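Local structure of specific mitochondrial acyl carrier protein (Toxoplasma, 3CE7) at residues A[23-27]-A[69-73]; A[38-44]-A[84-89]. The protein probably carries growing acyl chains on a phosphopantetheine arm during fatty acid synthesis in the mitochondrion. All blocks are in the same frame, centred on the assembly; numbering follows the deposited sequence.

Contact 1 joins helix 17-29 to the C-terminal end of helix 57-71, while contact 2 ties the loop between these two helices to the start of helix 86-98. Their segments alternate along the chain: 23-27, 38-44, 69-73, then 84-89. The two centres lie about 13 Å apart, on opposite sides of the chain's centre. Helix 17-29 connects them, since Ile-24 of contact 1 packs through CG2 on CD2 of Leu-86 in contact 2, at 3.8 Å, and Val-25 lies against Leu-86, Val-38 and Pro-40. Together the contacts link three helices and the long first loop of the small helical bundle expected of an acyl carrier protein.

Contact 1 (A[23-27]-A[69-73]); sequences YIVGM and EIFDV
Tyr-23, Ile-24 and Met-27, on one side of helix 17-29, meet Ile-70 and Phe-71 in the last turn of helix 57-71 through apolar side chains. Of the aromatic contacts, the Tyr-23 and Phe-71 rings stand nearly perpendicular (86°) with centroids 5.9 Å apart, an oblique pair in which Tyr-23 CD2 comes within 3.8 Å of Phe-71 CZ. Met-27 makes an oblique Met-aromatic contact with the Phe-71 ring, its SD 4.2 Å from Phe-71 CE2 and well off the ring normal. Among the aliphatic contacts, Met-27 and Ile-70 meet tip to tip, CE to CD1 at 3.6 Å; the methionine is bent at its last torsion (chi3 59°), so that both SD and CE lie against Ile-70 CD1. Ile-24 reaches in with CG1, 3.9 Å from Phe-71 CE2, while Ile-70 CG2 lies over the rim of one face of the Phe-71 ring and 4.1 Å from Tyr-23 CE2. Val-93 of helix 86-98 and Val-12 of the N-terminal loop also touch Phe-71. Such helix-to-helix apolar packing, buried at Ile-24 and Phe-71 and exposed at Tyr-23 and Ile-70, belongs to the helical bundle of acyl carrier proteins.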
ATOM      1  N   TYR A  23       5.497   5.364   5.726  1.00 16.99           N
ATOM      2  CA  TYR A  23       4.123   5.524   6.173  1.00 17.70           C
ATOM      3  C   TYR A  23       3.247   4.354   5.732  1.00 17.20           C
ATOM      4  O   TYR A  23       2.460   3.793   6.518  1.00 17.06           O
ATOM      5  CB  TYR A  23       3.539   6.842   5.650  1.00 18.47           C
ATOM      6  CG  TYR A  23       2.394   7.321   6.504  1.00 20.97           C
ATOM      7  CD1 TYR A  23       2.639   8.099   7.636  1.00 23.10           C
ATOM      8  CD2 TYR A  23       1.080   6.964   6.209  1.00 23.42           C
ATOM      9  CE1 TYR A  23       1.605   8.528   8.449  1.00 24.48           C
ATOM     10  CE2 TYR A  23       0.026   7.397   7.025  1.00 23.83           C
ATOM     11  CZ  TYR A  23       0.309   8.175   8.142  1.00 24.02           C
ATOM     12  OH  TYR A  23      -0.705   8.623   8.973  1.00 26.15           O
ATOM     13  N   ILE A  24       3.400   3.973   4.469  1.00 16.38           N
ATOM     14  CA  ILE A  24       2.592   2.913   3.882  1.00 17.01           C
ATOM     15  C   ILE A  24       2.911   1.551   4.512  1.00 16.27           C
ATOM     16  O   ILE A  24       2.008   0.752   4.737  1.00 17.02           O
ATOM     17  CB  ILE A  24       2.716   2.933   2.346  1.00 17.16           C
ATOM     18  CG1 ILE A  24       1.908   4.125   1.812  1.00 18.15           C
ATOM     19  CG2 ILE A  24       2.290   1.598   1.728  1.00 17.97           C
ATOM     20  CD1 ILE A  24       1.949   4.339   0.316  1.00 19.78           C
ATOM     21  N   VAL A  25       4.181   1.311   4.832  1.00 16.20           N
ATOM     22  CA  VAL A  25       4.553   0.109   5.595  1.00 16.27           C
ATOM     23  C   VAL A  25       3.797   0.080   6.931  1.00 16.39           C
ATOM     24  O   VAL A  25       3.191  -0.939   7.275  1.00 17.17           O
ATOM     25  CB  VAL A  25       6.083   0.001   5.813  1.00 16.71           C
ATOM     26  CG1 VAL A  25       6.432  -1.122   6.816  1.00 17.19           C
ATOM     27  CG2 VAL A  25       6.772  -0.263   4.484  1.00 16.78           C
ATOM     28  N   GLY A  26       3.792   1.207   7.639  1.00 16.69           N
ATOM     29  CA  GLY A  26       3.049   1.329   8.905  1.00 17.02           C
ATOM     30  C   GLY A  26       1.561   1.060   8.760  1.00 17.45           C
ATOM     31  O   GLY A  26       0.953   0.380   9.602  1.00 17.92           O
ATOM     32  N   MET A  27       0.968   1.583   7.690  1.00 17.84           N
ATOM     33  CA  MET A  27      -0.454   1.352   7.412  1.00 17.99           C
ATOM     34  C   MET A  27      -0.728  -0.131   7.188  1.00 18.20           C
ATOM     35  O   MET A  27      -1.726  -0.672   7.680  1.00 17.97           O
ATOM     36  CB  MET A  27      -0.889   2.109   6.160  1.00 18.88           C
ATOM     37  CG  MET A  27      -0.925   3.610   6.318  1.00 19.06           C
ATOM     38  SD  MET A  27      -1.294   4.421   4.750  1.00 19.12           S
ATOM     39  CE  MET A  27      -2.875   3.723   4.317  1.00 20.67           C
ATOM     40  N   GLU A  69      -7.629   7.626   0.567  1.00 21.33           N
ATOM     41  CA  GLU A  69      -8.164   8.533   1.590  1.00 22.30           C
ATOM     42  C   GLU A  69      -7.085   9.412   2.209  1.00 22.59           C
ATOM     43  O   GLU A  69      -7.267  10.624   2.359  1.00 23.81           O
ATOM     44  CB  GLU A  69      -8.894   7.736   2.681  1.00 22.03           C
ATOM     45  CG  GLU A  69     -10.239   7.188   2.234  1.00 22.78           C
ATOM     46  CD  GLU A  69     -10.848   6.198   3.222  1.00 23.44           C
ATOM     47  OE1 GLU A  69     -10.191   5.842   4.226  1.00 23.52           O
ATOM     48  OE2 GLU A  69     -11.993   5.779   2.979  1.00 26.19           O
ATOM     49  N   ILE A  70      -5.961   8.798   2.562  1.00 22.13           N
ATOM     50  CA  ILE A  70      -4.911   9.476   3.305  1.00 22.84           C
ATOM     51  C   ILE A  70      -4.099  10.408   2.402  1.00 22.32           C
ATOM     52  O   ILE A  70      -3.727  11.507   2.817  1.00 22.78           O
ATOM     53  CB  ILE A  70      -4.017   8.458   4.054  1.00 23.09           C
ATOM     54  CG1 ILE A  70      -4.801   7.878   5.250  1.00 24.24           C
ATOM     55  CG2 ILE A  70      -2.710   9.098   4.493  1.00 23.33           C
ATOM     56  CD1 ILE A  70      -4.218   6.620   5.877  1.00 24.55           C
ATOM     57  N   PHE A  71      -3.845   9.979   1.168  1.00 21.84           N
ATOM     58  CA  PHE A  71      -2.935  10.718   0.283  1.00 21.70           C
ATOM     59  C   PHE A  71      -3.610  11.527  -0.817  1.00 22.53           C
ATOM     60  O   PHE A  71      -2.925  12.222  -1.571  1.00 22.68           O
ATOM     61  CB  PHE A  71      -1.874   9.779  -0.324  1.00 21.18           C
ATOM     62  CG  PHE A  71      -0.903   9.244   0.688  1.00 20.44           C
ATOM     63  CD1 PHE A  71       0.131  10.047   1.184  1.00 21.16           C
ATOM     64  CD2 PHE A  71      -1.033   7.947   1.176  1.00 20.32           C
ATOM     65  CE1 PHE A  71       1.015   9.559   2.140  1.00 22.87           C
ATOM     66  CE2 PHE A  71      -0.144   7.454   2.128  1.00 22.17           C
ATOM     67  CZ  PHE A  71       0.878   8.259   2.607  1.00 21.54           C
ATOM     68  N   ASP A  72      -4.937  11.430  -0.900  1.00 22.54           N
ATOM     69  CA  ASP A  72      -5.712  12.163  -1.904  0.50 22.99           C
ATOM     70  C   ASP A  72      -5.216  11.864  -3.319  1.00 23.20           C
ATOM     71  O   ASP A  72      -4.853  12.777  -4.077  1.00 22.92           O
ATOM     72  CB  ASP A  72      -5.683  13.674  -1.625  0.50 23.42           C
ATOM     73  CG  ASP A  72      -6.368  14.051  -0.320  0.50 24.23           C
ATOM     74  OD1 ASP A  72      -7.245  13.294   0.153  0.50 26.32           O
ATOM     75  OD2 ASP A  72      -6.023  15.114   0.236  0.50 26.55           O
ATOM     76  N   VAL A  73      -5.171  10.576  -3.651  1.00 22.57           N
ATOM     77  CA  VAL A  73      -4.876  10.126  -5.009  1.00 22.53           C
ATOM     78  C   VAL A  73      -6.005   9.209  -5.462  1.00 22.73           C
ATOM     79  O   VAL A  73      -6.731   8.669  -4.627  1.00 22.78           O
ATOM     80  CB  VAL A  73      -3.512   9.393  -5.117  1.00 22.54           C
ATOM     81  CG1 VAL A  73      -2.373  10.338  -4.769  1.00 21.81           C
ATOM     82  CG2 VAL A  73      -3.479   8.132  -4.249  1.00 22.48           C
TER

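Contact 2 (A[38-44]-A[84-89]); sequences VTPSSKL and QTLQEI
Segment 38-44, in the long connection between helices 17-29 and 57-71, packs on the N-terminus of helix 86-98, partly through polar and partly through apolar groups. Two backbone bonds cross the contact. Gln-87 N donates to a lone pair of Pro-40 O in the carbonyl plane at 2.9 Å, and Leu-44 N gives a nearly straight bond (174°) to Gln-84 O at 2.8 Å. Between them water 1 accepts from Leu-86 N and lies in donating range of Thr-39 O and Ser-42 O. Thr-85 and Glu-88 form a capping box: Glu-88 N donates to Thr-85 OG1, and Glu-88 OE1 receives Thr-85 N from above the carboxylate plane as well as Gln-84 N at 2.7 Å. With chi1 72°, Thr-85 turns OG1 to the helix and CG2 to the loop, where the methyl sits 3.4 Å from Ser-42 O and 3.5 Å from Lys-43 NZ. On the apolar side Leu-86 crosses two loop side chains at about right angles, its CD1 3.6 Å from Val-38 CG2 and its CD2 3.8 Å from Leu-44 CD2. Phe-63 and helix 17-29 cover Leu-86 further. Leu-86 N, through the water, and Gln-87 N thus join the loop to the helix start, with the Leu-44 bond just before it, while Glu-88 N is satisfied within the helix's own capping box.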
ATOM      1  N   VAL A  38       6.658  -7.278   7.292  1.00 19.04           N
ATOM      2  CA  VAL A  38       6.419  -6.762   5.949  1.00 17.91           C
ATOM      3  C   VAL A  38       7.481  -5.721   5.587  1.00 17.99           C
ATOM      4  O   VAL A  38       7.813  -4.859   6.400  1.00 18.20           O
ATOM      5  CB  VAL A  38       4.981  -6.169   5.817  1.00 18.21           C
ATOM      6  CG1 VAL A  38       4.755  -5.029   6.816  1.00 18.02           C
ATOM      7  CG2 VAL A  38       4.710  -5.705   4.393  1.00 18.09           C
ATOM      8  N   THR A  39       8.027  -5.839   4.379  1.00 17.42           N
ATOM      9  CA  THR A  39       8.956  -4.849   3.838  1.00 17.75           C
ATOM     10  C   THR A  39       8.387  -4.296   2.531  1.00 17.24           C
ATOM     11  O   THR A  39       7.413  -4.846   1.991  1.00 17.76           O
ATOM     12  CB  THR A  39      10.327  -5.465   3.526  1.00 17.91           C
ATOM     13  OG1 THR A  39      10.212  -6.279   2.354  1.00 18.19           O
ATOM     14  CG2 THR A  39      10.845  -6.285   4.708  1.00 18.81           C
ATOM     15  N   PRO A  40       8.985  -3.211   1.996  1.00 17.46           N
ATOM     16  CA  PRO A  40       8.417  -2.679   0.749  1.00 17.47           C
ATOM     17  C   PRO A  40       8.454  -3.664  -0.430  1.00 17.83           C
ATOM     18  O   PRO A  40       7.645  -3.547  -1.350  1.00 18.29           O
ATOM     19  CB  PRO A  40       9.286  -1.452   0.460  1.00 17.55           C
ATOM     20  CG  PRO A  40       9.874  -1.082   1.796  1.00 17.63           C
ATOM     21  CD  PRO A  40      10.118  -2.397   2.472  1.00 17.83           C
ATOM     22  N   SER A  41       9.367  -4.630  -0.404  1.00 18.52           N
ATOM     23  CA  SER A  41       9.458  -5.584  -1.509  1.00 19.53           C
ATOM     24  C   SER A  41       8.702  -6.900  -1.266  1.00 19.47           C
ATOM     25  O   SER A  41       8.649  -7.762  -2.155  1.00 19.45           O
ATOM     26  CB  SER A  41      10.920  -5.869  -1.853  1.00 20.62           C
ATOM     27  OG  SER A  41      11.561  -6.464  -0.746  1.00 23.62           O
ATOM     28  N   SER A  42       8.112  -7.045  -0.078  1.00 19.12           N
ATOM     29  CA  SER A  42       7.334  -8.251   0.246  1.00 19.22           C
ATOM     30  C   SER A  42       6.175  -8.415  -0.739  1.00 19.48           C
ATOM     31  O   SER A  42       5.501  -7.447  -1.072  1.00 19.03           O
ATOM     32  CB  SER A  42       6.769  -8.189   1.673  1.00 19.00           C
ATOM     33  OG  SER A  42       7.777  -8.090   2.661  1.00 19.32           O
ATOM     34  N   LYS A  43       5.951  -9.635  -1.221  1.00 19.65           N
ATOM     35  CA  LYS A  43       4.746  -9.909  -1.998  1.00 20.37           C
ATOM     36  C   LYS A  43       3.550  -9.922  -1.046  1.00 19.86           C
ATOM     37  O   LYS A  43       3.495 -10.733  -0.118  1.00 20.26           O
ATOM     38  CB  LYS A  43       4.878 -11.239  -2.751  1.00 20.82           C
ATOM     39  CG  LYS A  43       5.875 -11.175  -3.920  1.00 24.49           C
ATOM     40  CD  LYS A  43       5.234 -10.583  -5.170  1.00 29.85           C
ATOM     41  CE  LYS A  43       6.260 -10.345  -6.276  1.00 33.27           C
ATOM     42  NZ  LYS A  43       6.977  -9.045  -6.117  1.00 35.83           N
ATOM     43  N   LEU A  44       2.614  -8.997  -1.251  1.00 20.27           N
ATOM     44  CA  LEU A  44       1.468  -8.861  -0.349  1.00 20.79           C
ATOM     45  C   LEU A  44       0.755 -10.188  -0.122  1.00 22.13           C
ATOM     46  O   LEU A  44       0.406 -10.512   1.016  1.00 20.86           O
ATOM     47  CB  LEU A  44       0.473  -7.830  -0.884  1.00 21.01           C
ATOM     48  CG  LEU A  44       0.946  -6.375  -0.916  1.00 20.01           C
ATOM     49  CD1 LEU A  44      -0.031  -5.532  -1.719  1.00 20.95           C
ATOM     50  CD2 LEU A  44       1.113  -5.826   0.485  1.00 21.08           C
ATOM     51  N   GLN A  84       1.411  -5.662  -6.451  1.00 18.42           N
ATOM     52  CA  GLN A  84       1.888  -6.852  -5.749  1.00 18.48           C
ATOM     53  C   GLN A  84       2.688  -6.544  -4.483  1.00 18.13           C
ATOM     54  O   GLN A  84       2.796  -7.396  -3.595  1.00 18.36           O
ATOM     55  CB  GLN A  84       2.714  -7.741  -6.674  1.00 18.74           C
ATOM     56  CG  GLN A  84       1.923  -8.338  -7.811  1.00 21.90           C
ATOM     57  CD  GLN A  84       2.796  -9.192  -8.688  1.00 26.44           C
ATOM     58  OE1 GLN A  84       3.506  -8.688  -9.566  1.00 28.65           O
ATOM     59  NE2 GLN A  84       2.767 -10.502  -8.449  1.00 28.60           N
ATOM     60  N   THR A  85       3.251  -5.334  -4.402  1.00 17.32           N
ATOM     61  CA  THR A  85       4.080  -4.942  -3.252  1.00 16.99           C
ATOM     62  C   THR A  85       3.753  -3.533  -2.769  1.00 16.25           C
ATOM     63  O   THR A  85       3.178  -2.715  -3.516  1.00 16.61           O
ATOM     64  CB  THR A  85       5.596  -4.951  -3.583  1.00 17.15           C
ATOM     65  OG1 THR A  85       5.912  -3.846  -4.452  1.00 17.54           O
ATOM     66  CG2 THR A  85       6.023  -6.281  -4.217  1.00 18.19           C
ATOM     67  N   LEU A  86       4.121  -3.245  -1.523  1.00 15.66           N
ATOM     68  CA  LEU A  86       3.930  -1.892  -0.986  1.00 15.53           C
ATOM     69  C   LEU A  86       4.803  -0.858  -1.691  1.00 15.16           C
ATOM     70  O   LEU A  86       4.401   0.296  -1.819  1.00 15.74           O
ATOM     71  CB  LEU A  86       4.230  -1.841   0.508  1.00 15.89           C
ATOM     72  CG  LEU A  86       3.308  -2.671   1.393  1.00 15.58           C
ATOM     73  CD1 LEU A  86       3.859  -2.580   2.785  1.00 15.83           C
ATOM     74  CD2 LEU A  86       1.844  -2.180   1.311  1.00 15.79           C
ATOM     75  N   GLN A  87       5.995  -1.255  -2.143  1.00 15.54           N
ATOM     76  CA  GLN A  87       6.835  -0.305  -2.859  1.00 16.33           C
ATOM     77  C   GLN A  87       6.115   0.228  -4.090  1.00 15.78           C
ATOM     78  O   GLN A  87       6.211   1.421  -4.401  1.00 16.28           O
ATOM     79  CB  GLN A  87       8.174  -0.915  -3.273  1.00 16.42           C
ATOM     80  CG  GLN A  87       9.134   0.131  -3.803  1.00 20.27           C
ATOM     81  CD  GLN A  87       9.559   1.089  -2.720  1.00 24.22           C
ATOM     82  OE1 GLN A  87      10.322   0.719  -1.818  1.00 26.85           O
ATOM     83  NE2 GLN A  87       9.045   2.322  -2.774  1.00 25.63           N
ATOM     84  N   GLU A  88       5.400  -0.646  -4.791  1.00 16.09           N
ATOM     85  CA  GLU A  88       4.648  -0.223  -5.976  1.00 15.70           C
ATOM     86  C   GLU A  88       3.570   0.800  -5.621  1.00 15.71           C
ATOM     87  O   GLU A  88       3.343   1.765  -6.355  1.00 15.35           O
ATOM     88  CB  GLU A  88       4.011  -1.439  -6.639  1.00 16.32           C
ATOM     89  CG  GLU A  88       5.033  -2.352  -7.322  1.00 16.94           C
ATOM     90  CD  GLU A  88       4.428  -3.670  -7.759  1.00 19.24           C
ATOM     91  OE1 GLU A  88       3.357  -4.030  -7.237  1.00 19.29           O
ATOM     92  OE2 GLU A  88       5.028  -4.359  -8.618  1.00 22.81           O
ATOM     93  N   ILE A  89       2.901   0.571  -4.491  1.00 15.80           N
ATOM     94  CA  ILE A  89       1.842   1.469  -4.054  1.00 15.99           C
ATOM     95  C   ILE A  89       2.431   2.834  -3.696  1.00 16.18           C
ATOM     96  O   ILE A  89       1.923   3.876  -4.156  1.00 16.77           O
ATOM     97  CB  ILE A  89       1.018   0.879  -2.900  1.00 15.75           C
ATOM     98  CG1 ILE A  89       0.428  -0.467  -3.340  1.00 17.11           C
ATOM     99  CG2 ILE A  89      -0.116   1.857  -2.516  1.00 15.74           C
ATOM    100  CD1 ILE A  89      -0.431  -1.172  -2.290  1.00 16.83           C
TER
HETATM  101  O   HOH W   1       5.129  -5.164   0.256  1.00 17.28           O